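PDB 4XYH: kinetochore protein Mis16 from Schizosaccharomyces japonicus, which binds histone H4 and the CENP-A-specific chaperone Scm3, and so probably helps to bring CENP-A to centromeres. Local coordinates for residues R179-E184 / S206-D211; F186-N191 / L198-E203. All blocks are in the same frame, centred on the assembly; numbering follows the deposited sequence.

Contact 1 (R179-E184 / S206-D211); sequences RHHTSE and SICVWD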
ATOM      1  N   ARG A 179     -13.494 -10.564  13.881  1.00 20.65           N
ATOM      2  CA  ARG A 179     -12.859 -11.649  14.639  1.00 25.36           C
ATOM      3  C   ARG A 179     -12.825 -13.009  13.990  1.00 30.09           C
ATOM      4  O   ARG A 179     -13.578 -13.885  14.420  1.00 51.79           O
ATOM      5  CB  ARG A 179     -13.550 -11.847  15.991  1.00 25.46           C
ATOM      6  CG  ARG A 179     -13.964 -10.604  16.664  1.00 31.70           C
ATOM      7  CD  ARG A 179     -14.111 -10.829  18.145  1.00 34.56           C
ATOM      8  NE  ARG A 179     -12.807 -10.827  18.789  1.00 42.58           N
ATOM      9  CZ  ARG A 179     -12.395  -9.958  19.708  1.00 34.06           C
ATOM     10  NH1 ARG A 179     -13.184  -8.990  20.159  1.00 32.21           N
ATOM     11  NH2 ARG A 179     -11.173 -10.087  20.185  1.00 35.82           N
ATOM     12  N   HIS A 180     -11.940 -13.222  13.027  1.00 26.22           N
ATOM     13  CA  HIS A 180     -11.684 -14.589  12.579  1.00 25.03           C
ATOM     14  C   HIS A 180     -10.217 -15.016  12.554  1.00 25.95           C
ATOM     15  O   HIS A 180      -9.865 -16.118  12.949  1.00 24.84           O
ATOM     16  CB  HIS A 180     -12.245 -14.813  11.180  1.00 24.63           C
ATOM     17  CG  HIS A 180     -12.506 -16.256  10.874  1.00 30.02           C
ATOM     18  ND1 HIS A 180     -11.602 -17.053  10.207  1.00 23.86           N
ATOM     19  CD2 HIS A 180     -13.584 -17.043  11.137  1.00 30.81           C
ATOM     20  CE1 HIS A 180     -12.100 -18.273  10.079  1.00 24.41           C
ATOM     21  NE2 HIS A 180     -13.301 -18.291  10.630  1.00 30.77           N
ATOM     22  N   HIS A 181      -9.374 -14.162  12.001  1.00 23.36           N
ATOM     23  CA  HIS A 181      -7.970 -14.479  11.800  1.00 21.05           C
ATOM     24  C   HIS A 181      -7.261 -14.868  13.091  1.00 23.67           C
ATOM     25  O   HIS A 181      -7.588 -14.339  14.157  1.00 21.57           O
ATOM     26  CB  HIS A 181      -7.259 -13.288  11.132  1.00 15.92           C
ATOM     27  CG  HIS A 181      -7.634 -13.100   9.696  1.00 20.16           C
ATOM     28  ND1 HIS A 181      -7.343 -14.035   8.721  1.00 21.63           N
ATOM     29  CD2 HIS A 181      -8.268 -12.080   9.066  1.00 16.50           C
ATOM     30  CE1 HIS A 181      -7.793 -13.601   7.555  1.00 23.76           C
ATOM     31  NE2 HIS A 181      -8.358 -12.417   7.736  1.00 17.48           N
ATOM     32  N   THR A 182      -6.275 -15.768  12.972  1.00 20.47           N
ATOM     33  CA  THR A 182      -5.519 -16.263  14.127  1.00 21.50           C
ATOM     34  C   THR A 182      -4.041 -15.840  14.124  1.00 23.57           C
ATOM     35  O   THR A 182      -3.333 -16.044  15.110  1.00 25.06           O
ATOM     36  CB  THR A 182      -5.606 -17.798  14.213  1.00 19.57           C
ATOM     37  OG1 THR A 182      -5.289 -18.365  12.933  1.00 18.07           O
ATOM     38  CG2 THR A 182      -7.023 -18.221  14.598  1.00 19.13           C
ATOM     39  N   SER A 183      -3.592 -15.232  13.027  1.00 20.06           N
ATOM     40  CA  SER A 183      -2.261 -14.615  12.954  1.00 21.65           C
ATOM     41  C   SER A 183      -2.338 -13.224  12.341  1.00 19.47           C
ATOM     42  O   SER A 183      -3.201 -12.963  11.523  1.00 19.30           O
ATOM     43  CB  SER A 183      -1.298 -15.465  12.119  1.00 18.02           C
ATOM     44  OG  SER A 183      -0.963 -16.667  12.777  1.00 28.28           O
ATOM     45  N   GLU A 184      -1.403 -12.357  12.696  1.00 21.75           N
ATOM     46  CA  GLU A 184      -1.348 -11.024  12.109  1.00 19.80           C
ATOM     47  C   GLU A 184      -1.114 -11.079  10.607  1.00 21.66           C
ATOM     48  O   GLU A 184      -0.662 -12.101  10.082  1.00 22.27           O
ATOM     49  CB  GLU A 184      -0.265 -10.202  12.797  1.00 20.37           C
ATOM     50  CG  GLU A 184      -0.675  -9.906  14.226  1.00 29.66           C
ATOM     51  CD  GLU A 184       0.359  -9.156  15.040  1.00 43.61           C
ATOM     52  OE1 GLU A 184       1.493  -8.933  14.539  1.00 52.47           O
ATOM     53  OE2 GLU A 184       0.012  -8.792  16.193  1.00 41.85           O
ATOM     54  N   SER A 206      -5.498 -17.734   5.437  1.00 14.84           N
ATOM     55  CA  SER A 206      -6.895 -17.619   5.019  1.00 21.49           C
ATOM     56  C   SER A 206      -7.204 -16.226   4.463  1.00 20.82           C
ATOM     57  O   SER A 206      -6.405 -15.303   4.599  1.00 19.83           O
ATOM     58  CB  SER A 206      -7.846 -17.930   6.182  1.00 17.72           C
ATOM     59  OG  SER A 206      -7.825 -16.885   7.143  1.00 19.85           O
ATOM     60  N   ILE A 207      -8.371 -16.104   3.837  1.00 19.50           N
ATOM     61  CA  ILE A 207      -8.891 -14.845   3.346  1.00 20.31           C
ATOM     62  C   ILE A 207     -10.301 -14.705   3.883  1.00 23.39           C
ATOM     63  O   ILE A 207     -11.132 -15.596   3.679  1.00 21.94           O
ATOM     64  CB  ILE A 207      -8.941 -14.771   1.798  1.00 18.49           C
ATOM     65  CG1 ILE A 207      -7.542 -14.714   1.188  1.00 19.14           C
ATOM     66  CG2 ILE A 207      -9.737 -13.566   1.363  1.00 15.06           C
ATOM     67  CD1 ILE A 207      -7.539 -14.957  -0.334  1.00 17.92           C
ATOM     68  N   CYS A 208     -10.588 -13.604   4.568  1.00 17.52           N
ATOM     69  CA  CYS A 208     -11.942 -13.409   5.045  1.00 19.03           C
ATOM     70  C   CYS A 208     -12.618 -12.299   4.277  1.00 19.21           C
ATOM     71  O   CYS A 208     -11.991 -11.306   3.944  1.00 22.31           O
ATOM     72  CB  CYS A 208     -11.959 -13.100   6.537  1.00 19.41           C
ATOM     73  SG  CYS A 208     -11.365 -14.434   7.559  1.00 23.49           S
ATOM     74  N   VAL A 209     -13.903 -12.476   3.990  1.00 21.50           N
ATOM     75  CA  VAL A 209     -14.700 -11.409   3.403  1.00 18.52           C
ATOM     76  C   VAL A 209     -15.710 -10.973   4.457  1.00 21.66           C
ATOM     77  O   VAL A 209     -16.358 -11.806   5.094  1.00 21.44           O
ATOM     78  CB  VAL A 209     -15.409 -11.844   2.106  1.00 19.11           C
ATOM     79  CG1 VAL A 209     -16.359 -10.738   1.614  1.00 18.58           C
ATOM     80  CG2 VAL A 209     -14.371 -12.201   1.028  1.00 16.89           C
ATOM     81  N   TRP A 210     -15.808  -9.662   4.650  1.00 18.30           N
ATOM     82  CA  TRP A 210     -16.577  -9.081   5.727  1.00 21.57           C
ATOM     83  C   TRP A 210     -17.646  -8.147   5.168  1.00 20.98           C
ATOM     84  O   TRP A 210     -17.509  -7.606   4.076  1.00 21.36           O
ATOM     85  CB  TRP A 210     -15.666  -8.302   6.688  1.00 18.84           C
ATOM     86  CG  TRP A 210     -14.416  -9.038   7.174  1.00 22.24           C
ATOM     87  CD1 TRP A 210     -13.192  -9.071   6.566  1.00 17.00           C
ATOM     88  CD2 TRP A 210     -14.279  -9.794   8.392  1.00 20.54           C
ATOM     89  NE1 TRP A 210     -12.305  -9.804   7.323  1.00 20.77           N
ATOM     90  CE2 TRP A 210     -12.948 -10.260   8.445  1.00 16.43           C
ATOM     91  CE3 TRP A 210     -15.161 -10.133   9.430  1.00 18.95           C
ATOM     92  CZ2 TRP A 210     -12.476 -11.050   9.487  1.00 19.21           C
ATOM     93  CZ3 TRP A 210     -14.693 -10.907  10.473  1.00 18.35           C
ATOM     94  CH2 TRP A 210     -13.354 -11.361  10.497  1.00 20.37           C
ATOM     95  N   ASP A 211     -18.702  -7.932   5.932  1.00 25.99           N
ATOM     96  CA  ASP A 211     -19.736  -6.993   5.506  1.00 30.38           C
ATOM     97  C   ASP A 211     -20.227  -6.199   6.716  1.00 26.47           C
ATOM     98  O   ASP A 211     -20.750  -6.770   7.663  1.00 29.63           O
ATOM     99  CB  ASP A 211     -20.875  -7.746   4.823  1.00 23.54           C
ATOM    100  CG  ASP A 211     -21.955  -6.825   4.281  1.00 32.84           C
ATOM    101  OD1 ASP A 211     -21.738  -5.593   4.196  1.00 32.90           O
ATOM    102  OD2 ASP A 211     -23.034  -7.348   3.927  1.00 36.28           O
TER
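The thiol of C208 touches two histidines of the 179-184 loop, H181 and H180. Its SG stands over one face of the H181 imidazole, 3.9 Å from the ring centroid and 25° off the normal, displaced toward the NE2 and CE1 rim. The H180 ring meets the same sulfur obliquely, ND1 lying 3.7 Å from C208 SG. The C208 torsion that sets SG anti to the carbonyl carbon (chi1 -64°) brings the sulfur to both rings.

W210 makes van der Waals contact with the loop through the far corner of its six-membered ring. CH2 lies 3.4 Å from the backbone N of H180, which sits at the ring edge near its plane, and 3.7 Å from H180 CB.

The polar atoms are held mainly from outside the two segments. D204 accepts from H181 ND1 through OD2 and is bonded to S206 OG through OD1, while T200 OG1 is hydrogen-bonded to both H181 NE2 and W210 NE1. Both nitrogens of the buried H181 ring are therefore engaged, which fixes its rotation. This His-Thr/Ser-Trp network with an Asp in the adjoining turn is the structural tetrad characteristic of WD40 beta-propeller blades.

Contact 2 (F186-N191 / L198-E203); sequences FGLGWN and LATGTE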
ATOM      1  N   PHE A 186      -1.257  -8.429   6.595  1.00 13.64           N
ATOM      2  CA  PHE A 186      -1.130  -7.145   5.929  1.00 13.34           C
ATOM      3  C   PHE A 186      -2.073  -7.012   4.742  1.00 16.28           C
ATOM      4  O   PHE A 186      -2.074  -5.989   4.066  1.00 17.41           O
ATOM      5  CB  PHE A 186       0.310  -6.931   5.456  1.00 15.24           C
ATOM      6  CG  PHE A 186       1.291  -6.755   6.572  1.00 18.67           C
ATOM      7  CD1 PHE A 186       1.887  -7.859   7.169  1.00 19.01           C
ATOM      8  CD2 PHE A 186       1.625  -5.479   7.025  1.00 16.71           C
ATOM      9  CE1 PHE A 186       2.807  -7.691   8.214  1.00 25.46           C
ATOM     10  CE2 PHE A 186       2.535  -5.300   8.055  1.00 22.22           C
ATOM     11  CZ  PHE A 186       3.124  -6.413   8.661  1.00 23.55           C
ATOM     12  N   GLY A 187      -2.864  -8.047   4.474  1.00 16.87           N
ATOM     13  CA  GLY A 187      -3.786  -8.014   3.358  1.00 16.78           C
ATOM     14  C   GLY A 187      -5.123  -7.423   3.761  1.00 19.11           C
ATOM     15  O   GLY A 187      -5.827  -7.973   4.618  1.00 17.15           O
ATOM     16  N   LEU A 188      -5.485  -6.314   3.130  1.00 16.23           N
ATOM     17  CA  LEU A 188      -6.701  -5.580   3.480  1.00 17.41           C
ATOM     18  C   LEU A 188      -7.178  -4.730   2.308  1.00 18.54           C
ATOM     19  O   LEU A 188      -6.394  -4.011   1.704  1.00 15.75           O
ATOM     20  CB  LEU A 188      -6.454  -4.680   4.695  1.00 15.70           C
ATOM     21  CG  LEU A 188      -7.565  -3.693   5.086  1.00 18.07           C
ATOM     22  CD1 LEU A 188      -8.781  -4.433   5.564  1.00 15.93           C
ATOM     23  CD2 LEU A 188      -7.077  -2.759   6.189  1.00 19.76           C
ATOM     24  N   GLY A 189      -8.464  -4.794   1.986  1.00 14.97           N
ATOM     25  CA  GLY A 189      -8.973  -3.984   0.903  1.00 12.67           C
ATOM     26  C   GLY A 189     -10.487  -3.899   0.897  1.00 17.75           C
ATOM     27  O   GLY A 189     -11.174  -4.913   1.112  1.00 15.54           O
ATOM     28  N   TRP A 190     -10.997  -2.694   0.654  1.00 11.80           N
ATOM     29  CA  TRP A 190     -12.430  -2.474   0.526  1.00 18.03           C
ATOM     30  C   TRP A 190     -12.954  -2.799  -0.871  1.00 21.28           C
ATOM     31  O   TRP A 190     -12.220  -2.732  -1.873  1.00 18.94           O
ATOM     32  CB  TRP A 190     -12.778  -1.033   0.829  1.00 15.36           C
ATOM     33  CG  TRP A 190     -12.580  -0.624   2.235  1.00 18.17           C
ATOM     34  CD1 TRP A 190     -11.482  -0.013   2.772  1.00 14.58           C
ATOM     35  CD2 TRP A 190     -13.536  -0.745   3.294  1.00 16.23           C
ATOM     36  NE1 TRP A 190     -11.705   0.254   4.106  1.00 14.00           N
ATOM     37  CE2 TRP A 190     -12.953  -0.197   4.450  1.00 15.59           C
ATOM     38  CE3 TRP A 190     -14.833  -1.257   3.374  1.00 20.96           C
ATOM     39  CZ2 TRP A 190     -13.623  -0.153   5.674  1.00 16.44           C
ATOM     40  CZ3 TRP A 190     -15.495  -1.216   4.596  1.00 19.52           C
ATOM     41  CH2 TRP A 190     -14.888  -0.668   5.724  1.00 14.06           C
ATOM     42  N   ASN A 191     -14.231  -3.159  -0.914  1.00 19.12           N
ATOM     43  CA  ASN A 191     -14.973  -3.323  -2.148  1.00 16.82           C
ATOM     44  C   ASN A 191     -15.398  -1.943  -2.674  1.00 20.87           C
ATOM     45  O   ASN A 191     -15.960  -1.135  -1.923  1.00 18.89           O
ATOM     46  CB  ASN A 191     -16.181  -4.227  -1.893  1.00 21.48           C
ATOM     47  CG  ASN A 191     -16.817  -4.749  -3.181  1.00 29.52           C
ATOM     48  OD1 ASN A 191     -17.174  -3.980  -4.080  1.00 28.25           O
ATOM     49  ND2 ASN A 191     -16.955  -6.070  -3.272  1.00 26.16           N
ATOM     50  N   LEU A 198     -15.498  -5.709   2.658  1.00 17.22           N
ATOM     51  CA  LEU A 198     -14.036  -5.644   2.597  1.00 19.59           C
ATOM     52  C   LEU A 198     -13.436  -7.035   2.750  1.00 18.86           C
ATOM     53  O   LEU A 198     -14.138  -7.993   3.095  1.00 19.47           O
ATOM     54  CB  LEU A 198     -13.469  -4.729   3.687  1.00 16.31           C
ATOM     55  CG  LEU A 198     -13.660  -5.197   5.135  1.00 18.27           C
ATOM     56  CD1 LEU A 198     -12.559  -4.666   6.024  1.00 15.82           C
ATOM     57  CD2 LEU A 198     -15.018  -4.729   5.653  1.00 22.42           C
ATOM     58  N   ALA A 199     -12.140  -7.148   2.511  1.00 14.84           N
ATOM     59  CA  ALA A 199     -11.474  -8.440   2.648  1.00 16.73           C
ATOM     60  C   ALA A 199     -10.142  -8.319   3.366  1.00 17.42           C
ATOM     61  O   ALA A 199      -9.471  -7.284   3.289  1.00 15.78           O
ATOM     62  CB  ALA A 199     -11.272  -9.075   1.277  1.00 17.22           C
ATOM     63  N   THR A 200      -9.756  -9.395   4.051  1.00 17.65           N
ATOM     64  CA  THR A 200      -8.467  -9.455   4.723  1.00 13.22           C
ATOM     65  C   THR A 200      -7.759 -10.795   4.465  1.00 20.76           C
ATOM     66  O   THR A 200      -8.411 -11.820   4.242  1.00 19.25           O
ATOM     67  CB  THR A 200      -8.617  -9.265   6.238  1.00 16.25           C
ATOM     68  OG1 THR A 200      -9.497 -10.273   6.757  1.00 18.11           O
ATOM     69  CG2 THR A 200      -9.185  -7.894   6.547  1.00 19.58           C
ATOM     70  N   GLY A 201      -6.427 -10.768   4.491  1.00 14.64           N
ATOM     71  CA  GLY A 201      -5.609 -11.953   4.352  1.00 15.02           C
ATOM     72  C   GLY A 201      -4.408 -11.799   5.274  1.00 17.78           C
ATOM     73  O   GLY A 201      -3.834 -10.712   5.380  1.00 14.70           O
ATOM     74  N   THR A 202      -4.033 -12.872   5.964  1.00 15.55           N
ATOM     75  CA  THR A 202      -2.944 -12.791   6.929  1.00 17.78           C
ATOM     76  C   THR A 202      -1.984 -13.970   6.832  1.00 20.68           C
ATOM     77  O   THR A 202      -2.058 -14.784   5.912  1.00 20.44           O
ATOM     78  CB  THR A 202      -3.457 -12.749   8.381  1.00 16.02           C
ATOM     79  OG1 THR A 202      -3.860 -14.067   8.784  1.00 16.34           O
ATOM     80  CG2 THR A 202      -4.625 -11.757   8.545  1.00 18.39           C
ATOM     81  N   GLU A 203      -1.122 -14.067   7.838  1.00 17.79           N
ATOM     82  CA  GLU A 203      -0.184 -15.167   7.976  1.00 21.90           C
ATOM     83  C   GLU A 203      -0.861 -16.516   8.255  1.00 18.03           C
ATOM     84  O   GLU A 203      -0.244 -17.556   8.068  1.00 19.42           O
ATOM     85  CB  GLU A 203       0.855 -14.819   9.067  1.00 22.21           C
ATOM     86  CG  GLU A 203       1.756 -13.647   8.615  1.00 26.53           C
ATOM     87  CD  GLU A 203       2.531 -12.934   9.728  1.00 35.95           C
ATOM     88  OE1 GLU A 203       2.735 -13.519  10.817  1.00 33.85           O
ATOM     89  OE2 GLU A 203       2.951 -11.770   9.493  1.00 33.69           O
TER
HETATM   90  O   HOH W   1      -0.374 -10.843   5.401  1.00 19.06           O
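Strands 187-190 and 198-201 run antiparallel, 173° between their directions and 4.4 Å apart at closest approach, as the two arms of a beta hairpin within a WD40 propeller blade. G187-G201 and G189-A199 are hydrogen-bonded pairs; L188-T200 and W190-L198 are the non-hydrogen-bonded pairs between and beyond them. Of the four backbone bonds, A199 N to G189 O is the shortest at 2.8 Å. The bond from G201 N to G187 O approaches from 40° above the carbonyl plane, and the same oxygen also receives a CA-H...O contact from T200 CA at 3.0 Å.

The non-hydrogen-bonded pairs place their side chains on one face. W190 and L198 project alongside each other from it: L198 CB sits over one face of the indole six-membered ring, 4.2 Å from its centroid, while CD2 reaches W190 CZ3 at 3.7 Å. The other methyl of L198, CD1, turns to L188 CD1, so this leucine bridges two residues of the facing strand. L188 CG is anti to its backbone N (chi1 172°), and from there CD1 extends to T200 CG2 at 3.6 Å. Strands 136-140 and 146-150 pack on this leucine-tryptophan face, and R138 O accepts from W190 NE1. On the reverse face, A199 CB touches L241 and F243 of strand 238-243, sandwiching the hairpin between neighbouring sheets. Where the strands part, a water accepts from F186 N at 2.8 Å and makes a weak 3.5 Å bond to G201 O.

Both contacts reach the antiparallel sheet ordered 187-190, 197-201, 207-211, 229-231, one blade of the propeller, and their centres are 8 Å apart; contact 1 does so through strand 207-211. Along the chain both segments of contact 2 fall between those of contact 1: segment 179-184 comes before strand 187-190 and packs on the third strand, 207-211. L198 O lies 2.8 Å from W210 N, a probable backbone hydrogen bond between neighbouring strands. Contact 2 lies nearer the chain's centre, about 11 Å away against about 19 Å for contact 1, centre to centre. Strand 197-201 thus links the hairpin of contact 2 to both the loop and the third strand of contact 1, within one blade of this histone-binding propeller.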